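Local coordinates for cysteine synthase (Helicobacter pylori, PDB 6AHI), which is a pyridoxal phosphate enzyme that makes cystathionine from O-acetyl-L-serine, and is also assigned cysteine synthesis from O-acetyl-L-serine and hydrogen sulfide, at residues 17-22 and 32-37; 95-100 and 125-130; 173-178 and 289-294. All coordinates share one frame; numbering follows the deposited sequence.

Contact 1: residues 17-22 and 32-37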
loop_
_atom_site.group_PDB
_atom_site.type_symbol
_atom_site.label_atom_id
_atom_site.label_comp_id
_atom_site.label_asym_id
_atom_site.label_seq_id
_atom_site.Cartn_x
_atom_site.Cartn_y
_atom_site.Cartn_z
ATOM N N PHE A 17 14.065 1.052 -6.479
ATOM C CA PHE A 17 14.885 0.188 -5.696
ATOM C C PHE A 17 16.096 -0.240 -6.523
ATOM O O PHE A 17 15.937 -0.741 -7.661
ATOM C CB PHE A 17 14.090 -1.037 -5.250
ATOM C CG PHE A 17 14.672 -1.701 -4.016
ATOM C CD1 PHE A 17 15.763 -2.541 -4.128
ATOM C CD2 PHE A 17 14.224 -1.379 -2.751
ATOM C CE1 PHE A 17 16.364 -3.089 -3.003
ATOM C CE2 PHE A 17 14.787 -1.958 -1.624
ATOM C CZ PHE A 17 15.871 -2.799 -1.750
ATOM N N LYS A 18 17.298 -0.075 -5.964
ATOM C CA LYS A 18 18.531 -0.489 -6.640
ATOM C C LYS A 18 19.077 -1.773 -6.007
ATOM O O LYS A 18 19.340 -1.836 -4.781
ATOM C CB LYS A 18 19.608 0.588 -6.585
ATOM C CG LYS A 18 20.903 0.253 -7.314
ATOM C CD LYS A 18 21.987 1.254 -6.972
ATOM C CE LYS A 18 23.167 1.164 -7.902
ATOM N NZ LYS A 18 24.153 2.198 -7.507
ATOM N N PHE A 19 19.200 -2.804 -6.850
ATOM C CA PHE A 19 19.779 -4.092 -6.504
ATOM C C PHE A 19 21.180 -4.212 -7.124
ATOM O O PHE A 19 21.385 -3.889 -8.306
ATOM C CB PHE A 19 18.918 -5.226 -7.058
ATOM C CG PHE A 19 17.477 -5.231 -6.627
ATOM C CD1 PHE A 19 17.071 -5.977 -5.521
ATOM C CD2 PHE A 19 16.508 -4.575 -7.373
ATOM C CE1 PHE A 19 15.727 -6.038 -5.160
ATOM C CE2 PHE A 19 15.179 -4.621 -6.992
ATOM C CZ PHE A 19 14.790 -5.341 -5.886
ATOM N N THR A 20 22.147 -4.731 -6.343
ATOM C CA THR A 20 23.491 -4.993 -6.833
ATOM C C THR A 20 23.903 -6.425 -6.493
ATOM O O THR A 20 23.098 -7.205 -5.957
ATOM C CB THR A 20 24.490 -4.013 -6.201
ATOM O OG1 THR A 20 24.545 -4.328 -4.808
ATOM C CG2 THR A 20 24.092 -2.572 -6.416
ATOM N N ASN A 21 25.187 -6.736 -6.753
ATOM C CA ASN A 21 25.755 -8.084 -6.508
ATOM C C ASN A 21 25.726 -8.435 -5.014
ATOM O O ASN A 21 25.975 -9.600 -4.690
ATOM C CB ASN A 21 27.187 -8.247 -7.056
ATOM C CG ASN A 21 28.203 -7.336 -6.412
ATOM O OD1 ASN A 21 27.853 -6.421 -5.678
ATOM N ND2 ASN A 21 29.477 -7.557 -6.687
ATOM N N LYS A 22 25.457 -7.452 -4.130
ATOM C CA LYS A 22 25.299 -7.669 -2.686
ATOM C C LYS A 22 23.998 -8.414 -2.379
ATOM O O LYS A 22 23.882 -8.974 -1.332
ATOM C CB LYS A 22 25.106 -6.376 -1.881
ATOM C CG LYS A 22 26.260 -5.399 -1.849
ATOM C CD LYS A 22 27.559 -6.048 -1.507
ATOM C CE LYS A 22 28.733 -5.136 -1.784
ATOM N NZ LYS A 22 29.161 -5.198 -3.207
ATOM N N ILE A 32 20.335 -3.560 -11.025
ATOM C CA ILE A 32 18.964 -3.579 -11.462
ATOM C C ILE A 32 18.240 -2.474 -10.689
ATOM O O ILE A 32 18.264 -2.438 -9.473
ATOM C CB ILE A 32 18.303 -4.962 -11.262
ATOM C CG1 ILE A 32 18.990 -6.058 -12.080
ATOM C CG2 ILE A 32 16.809 -4.882 -11.580
ATOM C CD1 ILE A 32 18.543 -7.445 -11.731
ATOM N N TYR A 33 17.510 -1.655 -11.439
ATOM C CA TYR A 33 16.636 -0.652 -10.889
ATOM C C TYR A 33 15.187 -1.075 -11.129
ATOM O O TYR A 33 14.793 -1.205 -12.245
ATOM C CB TYR A 33 16.881 0.686 -11.557
ATOM C CG TYR A 33 18.270 1.186 -11.351
ATOM C CD1 TYR A 33 18.598 1.879 -10.206
ATOM C CD2 TYR A 33 19.268 0.947 -12.271
ATOM C CE1 TYR A 33 19.865 2.395 -10.012
ATOM C CE2 TYR A 33 20.565 1.420 -12.067
ATOM C CZ TYR A 33 20.858 2.163 -10.944
ATOM O OH TYR A 33 22.133 2.654 -10.743
ATOM N N ALA A 34 14.418 -1.167 -10.053
ATOM C CA ALA A 34 13.027 -1.471 -10.135
ATOM C C ALA A 34 12.233 -0.247 -9.732
ATOM O O ALA A 34 12.309 0.240 -8.592
ATOM C CB ALA A 34 12.651 -2.632 -9.263
ATOM N N LYS A 35 11.435 0.221 -10.688
ATOM C CA LYS A 35 10.494 1.263 -10.423
ATOM C C LYS A 35 9.321 0.679 -9.632
ATOM O O LYS A 35 8.687 -0.260 -10.085
ATOM C CB LYS A 35 10.119 1.883 -11.764
ATOM C CG LYS A 35 9.209 3.077 -11.654
ATOM C CD LYS A 35 9.875 4.277 -11.113
ATOM C CE LYS A 35 9.136 5.524 -11.538
ATOM N NZ LYS A 35 9.441 6.643 -10.636
ATOM N N LEU A 36 9.076 1.227 -8.432
ATOM C CA LEU A 36 8.143 0.671 -7.468
ATOM C C LEU A 36 6.733 1.274 -7.643
ATOM O O LEU A 36 6.257 2.035 -6.780
ATOM C CB LEU A 36 8.669 0.933 -6.052
ATOM C CG LEU A 36 10.058 0.375 -5.757
ATOM C CD1 LEU A 36 10.368 0.520 -4.276
ATOM C CD2 LEU A 36 10.146 -1.077 -6.212
ATOM N N GLU A 37 6.045 0.810 -8.677
ATOM C CA GLU A 37 4.740 1.308 -9.063
ATOM C C GLU A 37 3.645 0.771 -8.153
ATOM O O GLU A 37 2.558 1.293 -8.151
ATOM C CB GLU A 37 4.489 0.937 -10.512
ATOM C CG GLU A 37 5.336 1.785 -11.430
ATOM C CD GLU A 37 4.999 3.266 -11.322
ATOM O OE1 GLU A 37 3.795 3.617 -11.532
ATOM O OE2 GLU A 37 5.909 4.083 -10.973
HETATM O O HOH W 1 22.747 4.623 -8.392
#

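Contact 2: residues 95-100 and 125-130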
loop_
_atom_site.group_PDB
_atom_site.type_symbol
_atom_site.label_atom_id
_atom_site.label_comp_id
_atom_site.label_asym_id
_atom_site.label_seq_id
_atom_site.Cartn_x
_atom_site.Cartn_y
_atom_site.Cartn_z
ATOM N N VAL A 95 -16.613 -4.521 -15.976
ATOM C CA VAL A 95 -17.038 -5.870 -16.312
ATOM C C VAL A 95 -15.860 -6.807 -16.048
ATOM O O VAL A 95 -14.795 -6.671 -16.648
ATOM C CB VAL A 95 -17.546 -5.973 -17.758
ATOM C CG1 VAL A 95 -18.218 -7.320 -17.979
ATOM C CG2 VAL A 95 -18.493 -4.831 -18.099
ATOM N N VAL A 96 -16.071 -7.714 -15.089
ATOM C CA VAL A 96 -15.030 -8.556 -14.531
ATOM C C VAL A 96 -15.527 -9.996 -14.547
ATOM O O VAL A 96 -16.610 -10.270 -14.037
ATOM C CB VAL A 96 -14.689 -8.120 -13.096
ATOM C CG1 VAL A 96 -13.629 -9.023 -12.474
ATOM C CG2 VAL A 96 -14.240 -6.658 -13.058
ATOM N N PRO A 97 -14.746 -10.937 -15.096
ATOM C CA PRO A 97 -15.106 -12.345 -15.066
ATOM C C PRO A 97 -15.257 -12.762 -13.605
ATOM O O PRO A 97 -14.383 -12.516 -12.851
ATOM C CB PRO A 97 -13.832 -13.018 -15.581
ATOM C CG PRO A 97 -13.269 -12.003 -16.503
ATOM C CD PRO A 97 -13.499 -10.690 -15.794
ATOM N N GLU A 98 -16.348 -13.433 -13.259
ATOM C CA GLU A 98 -16.533 -13.878 -11.859
ATOM C C GLU A 98 -15.372 -14.787 -11.469
ATOM O O GLU A 98 -15.003 -15.634 -12.233
ATOM C CB GLU A 98 -17.837 -14.658 -11.692
ATOM C CG GLU A 98 -19.060 -13.868 -12.103
ATOM N N LYS A 99 -14.785 -14.593 -10.298
ATOM C CA LYS A 99 -13.687 -15.506 -9.907
ATOM C C LYS A 99 -12.331 -15.010 -10.417
ATOM O O LYS A 99 -11.357 -15.706 -10.188
ATOM N N PHE A 100 -12.273 -13.855 -11.070
ATOM C CA PHE A 100 -10.978 -13.363 -11.601
ATOM C C PHE A 100 -10.174 -12.860 -10.402
ATOM O O PHE A 100 -9.094 -13.411 -10.131
ATOM C CB PHE A 100 -11.177 -12.299 -12.675
ATOM C CG PHE A 100 -10.764 -12.786 -14.036
ATOM C CD1 PHE A 100 -10.862 -14.128 -14.355
ATOM C CD2 PHE A 100 -10.242 -11.925 -14.974
ATOM C CE1 PHE A 100 -10.467 -14.596 -15.595
ATOM C CE2 PHE A 100 -9.865 -12.383 -16.224
ATOM C CZ PHE A 100 -9.979 -13.718 -16.531
ATOM N N SER A 125 -12.485 -12.271 -22.663
ATOM C CA SER A 125 -13.189 -11.994 -23.901
ATOM C C SER A 125 -14.685 -11.815 -23.629
ATOM O O SER A 125 -15.327 -11.009 -24.292
ATOM C CB SER A 125 -12.930 -13.085 -24.921
ATOM O OG SER A 125 -11.539 -13.354 -24.966
ATOM N N GLY A 126 -15.236 -12.597 -22.688
ATOM C CA GLY A 126 -16.639 -12.497 -22.288
ATOM C C GLY A 126 -16.955 -11.136 -21.664
ATOM O O GLY A 126 -17.999 -10.513 -21.958
ATOM N N ALA A 127 -16.022 -10.656 -20.833
ATOM C CA ALA A 127 -16.111 -9.334 -20.216
ATOM C C ALA A 127 -16.098 -8.237 -21.296
ATOM O O ALA A 127 -16.929 -7.309 -21.256
ATOM C CB ALA A 127 -15.002 -9.154 -19.208
ATOM N N ILE A 128 -15.190 -8.367 -22.275
ATOM C CA ILE A 128 -15.093 -7.398 -23.384
ATOM C C ILE A 128 -16.434 -7.323 -24.136
ATOM O O ILE A 128 -16.961 -6.232 -24.366
ATOM C CB ILE A 128 -13.911 -7.724 -24.314
ATOM C CG1 ILE A 128 -12.580 -7.500 -23.592
ATOM C CG2 ILE A 128 -13.994 -6.908 -25.593
ATOM C CD1 ILE A 128 -11.403 -8.257 -24.165
ATOM N N LYS A 129 -16.994 -8.480 -24.504
ATOM C CA LYS A 129 -18.237 -8.511 -25.260
ATOM C C LYS A 129 -19.329 -7.768 -24.483
ATOM O O LYS A 129 -20.063 -6.939 -25.048
ATOM C CB LYS A 129 -18.707 -9.944 -25.540
ATOM C CG LYS A 129 -20.087 -10.040 -26.196
ATOM C CD LYS A 129 -20.417 -11.420 -26.695
ATOM C CE LYS A 129 -21.510 -11.414 -27.736
ATOM N NZ LYS A 129 -21.897 -12.793 -28.105
ATOM N N LYS A 130 -19.454 -8.085 -23.191
ATOM C CA LYS A 130 -20.526 -7.537 -22.386
ATOM C C LYS A 130 -20.339 -6.013 -22.268
ATOM O O LYS A 130 -21.315 -5.269 -22.407
ATOM C CB LYS A 130 -20.572 -8.287 -21.050
ATOM C CG LYS A 130 -21.515 -7.723 -20.001
ATOM C CD LYS A 130 -22.966 -8.115 -20.168
ATOM C CE LYS A 130 -23.675 -8.164 -18.832
ATOM N NZ LYS A 130 -25.111 -7.842 -18.967
#

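Contact 3: residues 173-178 and 289-294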
loop_
_atom_site.group_PDB
_atom_site.type_symbol
_atom_site.label_atom_id
_atom_site.label_comp_id
_atom_site.label_asym_id
_atom_site.label_seq_id
_atom_site.Cartn_x
_atom_site.Cartn_y
_atom_site.Cartn_z
ATOM N N THR A 173 21.111 0.207 -19.913
ATOM C CA THR A 173 21.548 -0.763 -20.872
ATOM C C THR A 173 20.328 -1.515 -21.436
ATOM O O THR A 173 20.284 -1.849 -22.629
ATOM C CB THR A 173 22.509 -1.770 -20.227
ATOM O OG1 THR A 173 23.482 -1.068 -19.442
ATOM C CG2 THR A 173 23.178 -2.650 -21.254
ATOM N N SER A 174 19.354 -1.778 -20.567
ATOM C CA SER A 174 18.231 -2.608 -20.900
ATOM C C SER A 174 16.992 -2.180 -20.092
ATOM O O SER A 174 17.076 -1.722 -18.944
ATOM C CB SER A 174 18.596 -4.063 -20.652
ATOM O OG SER A 174 17.498 -4.906 -21.039
ATOM N N PHE A 175 15.822 -2.402 -20.712
ATOM C CA PHE A 175 14.511 -2.244 -20.137
ATOM C C PHE A 175 13.771 -3.578 -20.260
ATOM O O PHE A 175 13.598 -4.112 -21.341
ATOM C CB PHE A 175 13.734 -1.130 -20.827
ATOM C CG PHE A 175 12.301 -0.966 -20.381
ATOM C CD1 PHE A 175 11.992 -0.890 -19.030
ATOM C CD2 PHE A 175 11.260 -0.901 -21.304
ATOM C CE1 PHE A 175 10.682 -0.730 -18.612
ATOM C CE2 PHE A 175 9.953 -0.746 -20.877
ATOM C CZ PHE A 175 9.663 -0.657 -19.537
ATOM N N VAL A 176 13.371 -4.106 -19.109
ATOM C CA VAL A 176 12.759 -5.387 -18.966
ATOM C C VAL A 176 11.419 -5.173 -18.274
ATOM O O VAL A 176 11.418 -4.670 -17.146
ATOM C CB VAL A 176 13.652 -6.309 -18.110
ATOM C CG1 VAL A 176 12.997 -7.660 -17.884
ATOM C CG2 VAL A 176 15.047 -6.452 -18.712
ATOM N N ALA A 177 10.303 -5.583 -18.905
ATOM C CA ALA A 177 8.998 -5.338 -18.299
ATOM C C ALA A 177 7.995 -6.412 -18.728
ATOM O O ALA A 177 8.054 -6.897 -19.872
ATOM C CB ALA A 177 8.490 -3.961 -18.668
ATOM N N GLY A 178 7.123 -6.778 -17.793
ATOM C CA GLY A 178 6.018 -7.691 -18.035
ATOM C C GLY A 178 5.018 -7.111 -19.033
ATOM O O GLY A 178 4.797 -5.891 -19.087
ATOM N N LEU A 289 16.750 -1.685 -16.135
ATOM C CA LEU A 289 15.552 -1.116 -15.536
ATOM C C LEU A 289 14.405 -2.121 -15.644
ATOM O O LEU A 289 14.199 -2.695 -16.741
ATOM C CB LEU A 289 15.186 0.155 -16.285
ATOM C CG LEU A 289 13.811 0.752 -16.015
ATOM C CD1 LEU A 289 13.664 1.256 -14.585
ATOM C CD2 LEU A 289 13.550 1.865 -17.008
ATOM N N THR A 290 13.648 -2.287 -14.556
ATOM C CA THR A 290 12.378 -3.044 -14.598
ATOM C C THR A 290 11.288 -2.258 -13.836
ATOM O O THR A 290 11.532 -1.244 -13.238
ATOM C CB THR A 290 12.601 -4.494 -14.144
ATOM O OG1 THR A 290 11.446 -5.297 -14.426
ATOM C CG2 THR A 290 12.899 -4.586 -12.669
ATOM N N ILE A 291 10.063 -2.777 -13.877
ATOM C CA ILE A 291 8.918 -2.195 -13.231
ATOM C C ILE A 291 8.271 -3.291 -12.392
ATOM O O ILE A 291 8.036 -4.394 -12.912
ATOM C CB ILE A 291 7.916 -1.622 -14.260
ATOM C CG1 ILE A 291 8.538 -0.485 -15.073
ATOM C CG2 ILE A 291 6.629 -1.168 -13.579
ATOM C CD1 ILE A 291 7.876 -0.331 -16.393
ATOM N N PHE A 292 7.962 -2.966 -11.139
ATOM C CA PHE A 292 7.167 -3.799 -10.257
ATOM C C PHE A 292 5.734 -3.285 -10.263
ATOM O O PHE A 292 5.449 -2.276 -9.626
ATOM C CB PHE A 292 7.737 -3.793 -8.836
ATOM C CG PHE A 292 9.056 -4.497 -8.673
ATOM C CD1 PHE A 292 9.638 -5.178 -9.723
ATOM C CD2 PHE A 292 9.719 -4.484 -7.456
ATOM C CE1 PHE A 292 10.837 -5.844 -9.566
ATOM C CE2 PHE A 292 10.935 -5.130 -7.300
ATOM C CZ PHE A 292 11.488 -5.828 -8.347
ATOM N N PRO A 293 4.800 -3.935 -10.984
ATOM C CA PRO A 293 3.483 -3.339 -11.220
ATOM C C PRO A 293 2.508 -3.172 -10.040
ATOM O O PRO A 293 1.821 -2.174 -10.010
ATOM C CB PRO A 293 2.873 -4.235 -12.313
ATOM C CG PRO A 293 4.055 -4.872 -12.981
ATOM C CD PRO A 293 5.021 -5.107 -11.838
ATOM N N ASP A 294 2.437 -4.108 -9.090
ATOM C CA ASP A 294 1.369 -4.037 -8.089
ATOM C C ASP A 294 1.780 -4.705 -6.776
ATOM O O ASP A 294 2.786 -5.376 -6.703
ATOM C CB ASP A 294 0.059 -4.572 -8.678
ATOM C CG ASP A 294 -0.194 -6.069 -8.612
ATOM O OD1 ASP A 294 0.788 -6.846 -8.539
ATOM O OD2 ASP A 294 -1.407 -6.455 -8.723
HETATM O O HOH W 2 6.954 -5.299 -15.282
#

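Contact 1: residues 17-22 and 32-37
Two donors of the neighbouring strand converge on the carbonyl oxygen of Ile32: the N-H of Phe19 in a virtually straight bond (N to O 2.8 Å, 179° at the hydrogen) and the weaker CA-H of Lys18 (CA to O 3.4 Å). Ile32 N returns a bond to Phe19 O, and Phe17 and Ala34 exchange a second reciprocal pair. Lys18 and Tyr33 form the non-hydrogen-bonded pair between them, their side chains running side by side. The extended lysine runs alongside the ring, CG 3.6 Å from Tyr33 CE1, and NZ shares a water with Tyr33 OH, which also bonds Gln287. From the other side of the sheet project Phe17, Phe19, Ile32 and Ala34. The Phe19 ring brings its edge to Ala34, CE2 to CB 3.9 Å, while Phe17 CD1 sits 3.4 Å above the Phe19 ring, over its centre. Farther along, Phe17 CB meets Leu36 CD2 at 4.1 Å. Phe17 also pairs with a parallel strand of the second subunit, carrying the sheet across the dimer interface. The whole is an antiparallel beta hairpin at the margin of the chain's six-stranded mixed sheet.

Contact 2: residues 95-100 and 125-130
Val95 and Ala127 pack strand 91-97 of the four-stranded parallel sheet against a helix that covers it, in an alpha/beta domain. Helix 123-137 forms part of the beta-alpha-beta crossover from strand 114-118 to strand 141-142, and it passes over strand 91-97 on the way; the short axes of 95-97 and 125-130 approach to 7.3 Å and run nearly antiparallel, at 156°. Val95 and Ala127 contribute about equally. The CB of Val95 lies 3.8 Å from Ala127 O, on the flank of the helical backbone. Beyond it, CG1 is set anti to the backbone N (chi1 -169°) and settles against the helix, 3.5 Å from Ala127 O and 3.9 Å from Ala127 CB. The same methyl reaches the next turn, touching Lys130 CG at 3.9 Å. Of that lysine side chain CB and CG alone reach Val95; the chain then turns off at chi2 (81°). Ser131 and Leu134 of the helix also pack on Val95. Ala127 CB sits over the strand backbone, near Val95 O, and Pro97 CD lies 4.0 Å from Ala127 CB. No hydrogen bond crosses; methyls rest on each other and on backbone carbonyls. A type II turn from Pro97 to Phe100, closed by Phe100 N to Pro97 O, brings the ring under Pro97 CG, which lies 3.3 Å above its plane, over its centre.

Contact 3: residues 173-178 and 289-294
Phe175 and Leu289 pair on adjacent parallel strands in the interior of the mixed sheet, part of the alpha/beta core of this fold-type-II pyridoxal phosphate enzyme. Backbone bonds come first: Leu289 N donates to Ser174 O (2.8 Å, 176° at the hydrogen), and Leu289 O accepts Val176 N (2.9 Å). The CA-H of Phe175 also points to Leu289 O. A side-chain bond follows. Thr290 OG1, anti to its backbone N (chi1 -169°), donates to Val176 O at 2.8 Å, approaching from above the carbonyl plane, 37° out of it. Apolar contacts cover the face bearing Phe175 and Leu289. Phe175 CD1 meets Leu289 CD2 at 3.8 Å, and the ring edge at CE1 and CZ takes Ile291 CD1, 3.6 Å from CE1 and nearly in the ring plane. Helix 183-195 lies over this face, where Ile291 touches Thr184, a probable cofactor-binding residue. Toward the strand ends the pairing opens: a water accepts from Gly178 N and donates to Ile291 O, bridging the two strands. Ile291 N is buried without a hydrogen-bond partner, 4.0 Å from Val176 O.

In the fold
From the N terminus the three contacts follow in series, none nesting in or crossing another. Contact 1 closes the hairpin, whose strands are joined by the connection 20-30. Contact 2 closes 24 residues holding helix 102-110 and strand 114-118, binding the separate parallel sheet to a helix that covers it. Contact 3 spans 110 residues and returns the last strand of the chain to the middle of the mixed sheet. There 287-292 lies between 31-36 and 174-178, making contacts 1 and 3 neighbours: Tyr33 O lies 2.8 Å from Thr290 N, and Ala34 packs on Phe292. Contact 2 stands apart, across the chain's centre, about 35 Å from contact 1 between centres.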